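Local coordinates for protein MerB2 (Bacillus megaterium, PDB 5C17) that probably cleaves the carbon-mercury bond of organomercurial compounds, as alkylmercury lyases do, and is seen here with a bound mercury(II) ion, at residues 8-13 and 152-157; 65-70 and 158-163. All coordinates share one frame; numbering follows the deposited sequence. Where two conformers were deposited one is given.

In the fold
Contacts 1 and 2 form two walls of one pocket, the site occupied by the dithiol DTV beside the mercury that Cys102 and Cys165 bind. Their centres lie about 14 Å apart. Along the chain the segments alternate, 8-13, 65-70, 152-157, 158-163, and the last two are continuous, running from the loop after strand 148-151 into helix 160-164. Contact 1 lays helix 5-17 on that loop; contact 2 joins the start of helix 160-164 to the turn that follows helix 52-64 and to strand 68-70, an outermost strand of the large antiparallel sheet. Arg65 ties the two together through Ser156 O and a salt bridge to Glu157, and Phe10 packs against Trp160.

Contact 1. Residues 8-13 and 152-157; sequences KKFYEL and VPFDSE. With DTV ((2S,3S)-1,4-dimercaptobutane-2,3-diol), chain D.
Phe10, on helix 5-17, and Phe154, in the loop after strand 148-151, form an edge-to-face (T-shaped) aromatic pair in the wall of the DTV pocket. The edge of Phe154 is directed at the face of Phe10, with centroids 5.5 Å apart and planes at 66°. Phe154 CB lies over that same face, a CH-pi contact 4.1 Å from the Phe10 centroid. The Phe10 CG stands anti to the backbone N (chi1 159°), on the side of the loop, and the ring edge meets the backbone of Asp155: Phe10 CE1 is 3.6 Å from Asp155 O. Both rings also border the ligand. DTV C1 sits over a face of Phe154, offset toward the rim, while Phe154 CZ approaches DTV C4 to 3.5 Å.

The outer side is looser and more exposed. There Leu13 and Ser156 meet by van der Waals contact, and no hydrogen bond joins the two segments. The CB of Asp155 is directed away from the helix, and its OD1 closes an Asx turn, Glu157 N donating to the anti lone pair of Asp155 OD1 at 3.1 Å. At this margin Leu13 CD2 touches Ser156 OG at 3.5 Å.

Contact 2. Residues 65-70 and 158-163; sequences RQMIVR and APWAGG. With DTV ((2S,3S)-1,4-dimercaptobutane-2,3-diol), chain D.
Met67 overlaps the indole of Trp160, its CG lying almost on the normal of the five-membered ring, 3.7 Å from that ring's centroid. This CH-pi contact joins the segment between helix 52-64 and strand 68-70 to the first turn of helix 160-164. Met67 SD, oblique to the same ring, adds a Met-aromatic contact, and the bend at chi3 (66°) sets CE near Trp160 CZ2. Against the opposite face lies DTV: its O3 is offset toward the rim, 3.4 Å from Trp160 CZ3, and its C2 faces CG and CD2. The indole is thus a partition between Met67 and the ligand pocket. An alanine in place of Trp160 would probably open a gap between them, leaving Met67 CG and DTV O3 without the ring that each packs on.

Backbone bonds hold the helix start in place. Gln66 follows helix 52-64 with positive phi, in a Schellman motif, and two successive carbonyls here accept from the first residues of helix 160-164: Trp160 N donates to Arg65 O and Ala161 N to Gln66 O, each at 3.0 Å. Pro159, the N-cap residue, brings its CA to 3.1 Å from Arg65 O in a CA-H...O contact. The Arg65 side chain turns to Ser156 O and Glu157, while a water links its NH1 to Ala158 O. Farther along, Val69 CG2 packs on Ala161 CB at 3.6 Å. The extended Gln66 side chain runs beside Pro159, and its OE1 accepts a weak, bent hydrogen bond from Gly162 N (2.8 Å, 129° at the hydrogen) as well as one from a water.

Contact 1. Residues 8-13 and 152-157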
loop_
_atom_site.group_PDB
_atom_site.type_symbol
_atom_site.label_atom_id
_atom_site.label_comp_id
_atom_site.label_asym_id
_atom_site.label_seq_id
_atom_site.Cartn_x
_atom_site.Cartn_y
_atom_site.Cartn_z
ATOM N N LYS A 8 12.056 -8.574 2.548
ATOM C CA LYS A 8 12.402 -8.613 3.968
ATOM C C LYS A 8 13.543 -7.650 4.250
ATOM O O LYS A 8 13.509 -6.888 5.230
ATOM C CB LYS A 8 12.820 -10.029 4.379
ATOM C CG LYS A 8 11.811 -11.086 4.034
ATOM C CD LYS A 8 12.246 -12.462 4.494
ATOM C CE LYS A 8 11.102 -13.453 4.366
ATOM N NZ LYS A 8 11.442 -14.741 5.000
ATOM N N LYS A 9 14.563 -7.670 3.395
ATOM C CA LYS A 9 15.728 -6.819 3.596
ATOM C C LYS A 9 15.393 -5.341 3.394
ATOM O O LYS A 9 15.943 -4.479 4.075
ATOM C CB LYS A 9 16.893 -7.235 2.685
ATOM C CG LYS A 9 17.426 -8.639 2.945
ATOM C CD LYS A 9 17.954 -8.824 4.345
ATOM C CE LYS A 9 18.466 -10.254 4.526
ATOM N NZ LYS A 9 19.159 -10.463 5.824
ATOM N N PHE A 10 14.486 -5.053 2.461
ATOM C CA PHE A 10 13.971 -3.695 2.279
ATOM C C PHE A 10 13.370 -3.164 3.569
ATOM O O PHE A 10 13.674 -2.051 3.995
ATOM C CB PHE A 10 12.953 -3.670 1.124
ATOM C CG PHE A 10 11.998 -2.489 1.148
ATOM C CD1 PHE A 10 12.359 -1.251 0.616
ATOM C CD2 PHE A 10 10.714 -2.637 1.654
ATOM C CE1 PHE A 10 11.457 -0.186 0.637
ATOM C CE2 PHE A 10 9.819 -1.570 1.674
ATOM C CZ PHE A 10 10.190 -0.361 1.157
ATOM N N TYR A 11 12.517 -3.956 4.212
ATOM C CA TYR A 11 11.877 -3.486 5.423
ATOM C C TYR A 11 12.857 -3.378 6.578
ATOM O O TYR A 11 12.717 -2.478 7.411
ATOM C CB TYR A 11 10.739 -4.411 5.810
ATOM C CG TYR A 11 9.451 -4.185 5.079
ATOM C CD1 TYR A 11 8.733 -3.012 5.241
ATOM C CD2 TYR A 11 8.920 -5.163 4.271
ATOM C CE1 TYR A 11 7.534 -2.810 4.602
ATOM C CE2 TYR A 11 7.711 -4.983 3.625
ATOM C CZ TYR A 11 7.021 -3.807 3.788
ATOM O OH TYR A 11 5.813 -3.637 3.155
ATOM N N GLU A 12 13.833 -4.278 6.658
ATOM C CA GLU A 12 14.822 -4.173 7.722
ATOM C C GLU A 12 15.648 -2.894 7.570
ATOM O O GLU A 12 15.948 -2.219 8.563
ATOM C CB GLU A 12 15.724 -5.399 7.759
ATOM C CG GLU A 12 15.010 -6.633 8.280
ATOM C CD GLU A 12 15.913 -7.834 8.375
ATOM O OE1 GLU A 12 15.430 -8.873 8.884
ATOM O OE2 GLU A 12 17.097 -7.746 7.957
ATOM N N LEU A 13 16.025 -2.569 6.332
ATOM C CA LEU A 13 16.781 -1.344 6.076
ATOM C C LEU A 13 15.931 -0.110 6.410
ATOM O O LEU A 13 16.386 0.838 7.049
ATOM C CB LEU A 13 17.258 -1.290 4.625
ATOM C CG LEU A 13 18.002 -0.022 4.199
ATOM C CD1 LEU A 13 19.220 0.246 5.065
ATOM C CD2 LEU A 13 18.400 -0.144 2.734
ATOM N N VAL A 152 8.347 -2.445 -9.578
ATOM C CA VAL A 152 9.665 -1.875 -9.791
ATOM C C VAL A 152 10.534 -2.179 -8.584
ATOM O O VAL A 152 10.025 -2.523 -7.518
ATOM C CB VAL A 152 9.605 -0.345 -10.033
ATOM C CG1 VAL A 152 8.824 -0.048 -11.296
ATOM C CG2 VAL A 152 9.009 0.407 -8.838
ATOM N N PRO A 153 11.857 -2.030 -8.727
ATOM C CA PRO A 153 12.733 -2.320 -7.590
ATOM C C PRO A 153 12.397 -1.443 -6.385
ATOM O O PRO A 153 12.183 -0.244 -6.525
ATOM C CB PRO A 153 14.124 -2.002 -8.139
ATOM C CG PRO A 153 14.000 -2.209 -9.602
ATOM C CD PRO A 153 12.626 -1.737 -9.947
ATOM N N PHE A 154 12.332 -2.029 -5.199
ATOM C CA PHE A 154 12.026 -1.246 -4.041
ATOM C C PHE A 154 13.356 -0.576 -3.601
ATOM O O PHE A 154 14.429 -1.050 -3.798
ATOM C CB PHE A 154 11.261 -2.009 -2.890
ATOM C CG PHE A 154 9.820 -2.457 -3.227
ATOM C CD1 PHE A 154 9.235 -2.235 -4.462
ATOM C CD2 PHE A 154 9.050 -3.044 -2.254
ATOM C CE1 PHE A 154 7.948 -2.642 -4.727
ATOM C CE2 PHE A 154 7.755 -3.445 -2.515
ATOM C CZ PHE A 154 7.216 -3.244 -3.761
ATOM N N ASP A 155 13.160 0.540 -2.972
ATOM C CA ASP A 155 14.094 1.688 -2.790
ATOM C C ASP A 155 13.765 2.196 -1.353
ATOM O O ASP A 155 12.724 2.651 -1.124
ATOM C CB ASP A 155 13.781 2.714 -3.937
ATOM C CG ASP A 155 14.636 3.991 -3.961
ATOM O OD1 ASP A 155 15.008 4.555 -2.949
ATOM O OD2 ASP A 155 14.828 4.525 -5.058
ATOM N N SER A 156 14.641 2.028 -0.433
ATOM C CA SER A 156 14.459 2.505 0.948
ATOM C C SER A 156 14.438 4.016 1.127
ATOM O O SER A 156 14.056 4.462 2.164
ATOM C CB SER A 156 15.548 2.015 1.813
ATOM O OG SER A 156 16.720 2.612 1.480
ATOM N N GLU A 157 14.782 4.771 0.098
ATOM C CA GLU A 157 14.709 6.217 0.212
ATOM C C GLU A 157 13.623 6.817 -0.661
ATOM O O GLU A 157 13.351 7.997 -0.571
ATOM C CB GLU A 157 16.068 6.837 -0.111
ATOM C CG GLU A 157 17.061 6.685 1.010
ATOM C CD GLU A 157 16.660 7.437 2.276
ATOM O OE1 GLU A 157 16.250 8.616 2.196
ATOM O OE2 GLU A 157 16.760 6.844 3.369
HETATM S S1 DTV D . 9.457 1.654 -1.957
HETATM C C1 DTV D . 8.068 0.530 -1.806
HETATM C C2 DTV D . 6.767 1.224 -1.440
HETATM O O2 DTV D . 6.360 2.058 -2.489
HETATM C C3 DTV D . 5.618 0.257 -1.138
HETATM O O3 DTV D . 5.953 -0.519 -0.004
HETATM C C4 DTV D . 5.286 -0.672 -2.295
HETATM S S4 DTV D . 3.630 -1.337 -2.182
#

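Contact 2. Residues 65-70 and 158-163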
loop_
_atom_site.group_PDB
_atom_site.type_symbol
_atom_site.label_atom_id
_atom_site.label_comp_id
_atom_site.label_asym_id
_atom_site.label_seq_id
_atom_site.Cartn_x
_atom_site.Cartn_y
_atom_site.Cartn_z
ATOM N N ARG A 65 8.424 11.007 3.562
ATOM C CA ARG A 65 8.637 9.730 2.877
ATOM C C ARG A 65 7.362 9.238 2.186
ATOM O O ARG A 65 7.366 8.213 1.523
ATOM C CB ARG A 65 9.112 8.673 3.878
ATOM C CG ARG A 65 10.518 8.899 4.382
ATOM C CD ARG A 65 10.931 7.833 5.384
ATOM N NE ARG A 65 12.355 7.862 5.694
ATOM C CZ ARG A 65 13.281 7.259 4.967
ATOM N NH1 ARG A 65 12.932 6.576 3.890
ATOM N NH2 ARG A 65 14.557 7.340 5.321
ATOM N N GLN A 66 6.287 9.997 2.326
ATOM C CA GLN A 66 4.975 9.645 1.782
ATOM C C GLN A 66 4.562 8.227 2.182
ATOM O O GLN A 66 3.900 7.517 1.433
ATOM C CB GLN A 66 4.939 9.849 0.270
ATOM C CG GLN A 66 5.262 11.267 -0.126
ATOM C CD GLN A 66 5.163 11.510 -1.621
ATOM O OE1 GLN A 66 5.211 10.590 -2.421
ATOM N NE2 GLN A 66 5.024 12.768 -1.996
ATOM N N MET A 67 4.950 7.857 3.401
ATOM C CA MET A 67 4.468 6.644 4.050
ATOM C C MET A 67 3.140 6.852 4.746
ATOM O O MET A 67 2.452 5.884 5.081
ATOM C CB MET A 67 5.506 6.126 5.036
ATOM C CG MET A 67 6.727 5.558 4.338
ATOM S SD MET A 67 8.067 5.124 5.453
ATOM C CE MET A 67 7.285 3.793 6.349
ATOM N N ILE A 68 2.805 8.120 4.954
ATOM C CA ILE A 68 1.464 8.559 5.324
ATOM C C ILE A 68 1.109 9.704 4.391
ATOM O O ILE A 68 1.998 10.347 3.814
ATOM C CB ILE A 68 1.355 9.007 6.804
ATOM C CG1 ILE A 68 2.204 10.259 7.069
ATOM C CG2 ILE A 68 1.758 7.869 7.736
ATOM C CD1 ILE A 68 2.058 10.807 8.469
ATOM N N VAL A 69 -0.189 9.927 4.237
ATOM C CA VAL A 69 -0.715 11.000 3.394
ATOM C C VAL A 69 -1.612 11.882 4.227
ATOM O O VAL A 69 -2.455 11.385 4.963
ATOM C CB VAL A 69 -1.485 10.459 2.162
ATOM C CG1 VAL A 69 -2.297 11.564 1.464
ATOM C CG2 VAL A 69 -0.513 9.816 1.203
ATOM N N ARG A 70 -1.405 13.188 4.094
ATOM C CA ARG A 70 -2.234 14.176 4.770
ATOM C C ARG A 70 -2.971 14.994 3.742
ATOM O O ARG A 70 -2.396 15.380 2.725
ATOM C CB ARG A 70 -1.385 15.121 5.628
ATOM C CG ARG A 70 -0.779 14.443 6.853
ATOM C CD ARG A 70 0.069 15.379 7.704
ATOM N NE ARG A 70 1.283 15.824 7.018
ATOM C CZ ARG A 70 2.315 16.409 7.623
ATOM N NH1 ARG A 70 3.377 16.792 6.925
ATOM N NH2 ARG A 70 2.291 16.621 8.933
ATOM N N ALA A 158 12.982 5.989 -1.480
ATOM C CA ALA A 158 11.961 6.468 -2.386
ATOM C C ALA A 158 10.686 6.732 -1.610
ATOM O O ALA A 158 10.328 5.941 -0.752
ATOM C CB ALA A 158 11.703 5.438 -3.471
ATOM N N PRO A 159 10.011 7.848 -1.911
ATOM C CA PRO A 159 8.707 8.042 -1.286
ATOM C C PRO A 159 7.690 7.027 -1.805
ATOM O O PRO A 159 7.809 6.557 -2.946
ATOM C CB PRO A 159 8.324 9.468 -1.695
ATOM C CG PRO A 159 9.103 9.741 -2.932
ATOM C CD PRO A 159 10.372 8.962 -2.810
ATOM N N TRP A 160 6.702 6.695 -0.986
ATOM C CA TRP A 160 5.743 5.651 -1.333
ATOM C C TRP A 160 4.553 6.215 -2.144
ATOM O O TRP A 160 4.490 6.039 -3.358
ATOM C CB TRP A 160 5.212 4.932 -0.084
ATOM C CG TRP A 160 6.176 4.072 0.733
ATOM C CD1 TRP A 160 7.527 4.233 0.884
ATOM C CD2 TRP A 160 5.814 2.935 1.548
ATOM N NE1 TRP A 160 8.033 3.239 1.709
ATOM C CE2 TRP A 160 6.999 2.440 2.132
ATOM C CE3 TRP A 160 4.595 2.288 1.833
ATOM C CZ2 TRP A 160 7.002 1.332 2.991
ATOM C CZ3 TRP A 160 4.613 1.174 2.667
ATOM C CH2 TRP A 160 5.807 0.714 3.236
ATOM N N ALA A 161 3.614 6.906 -1.492
ATOM C CA ALA A 161 2.312 7.169 -2.117
ATOM C C ALA A 161 2.416 7.907 -3.449
ATOM O O ALA A 161 1.716 7.576 -4.400
ATOM C CB ALA A 161 1.420 7.955 -1.164
ATOM N N GLY A 162 3.289 8.908 -3.510
ATOM C CA GLY A 162 3.445 9.718 -4.708
ATOM C C GLY A 162 4.733 9.443 -5.463
ATOM O O GLY A 162 5.141 10.225 -6.336
ATOM N N GLY A 163 5.369 8.325 -5.133
ATOM C CA GLY A 163 6.636 7.931 -5.727
ATOM C C GLY A 163 6.527 6.526 -6.290
ATOM O O GLY A 163 5.985 6.321 -7.372
HETATM S S1 DTV D . 9.457 1.654 -1.957
HETATM C C1 DTV D . 8.068 0.530 -1.806
HETATM C C2 DTV D . 6.767 1.224 -1.440
HETATM O O2 DTV D . 6.360 2.058 -2.489
HETATM C C3 DTV D . 5.618 0.257 -1.138
HETATM O O3 DTV D . 5.953 -0.519 -0.004
HETATM C C4 DTV D . 5.286 -0.672 -2.295
HETATM S S4 DTV D . 3.630 -1.337 -2.182
HETATM O O HOH W 1 10.700 6.034 2.506
HETATM O O HOH W 2 7.241 11.667 -4.485
#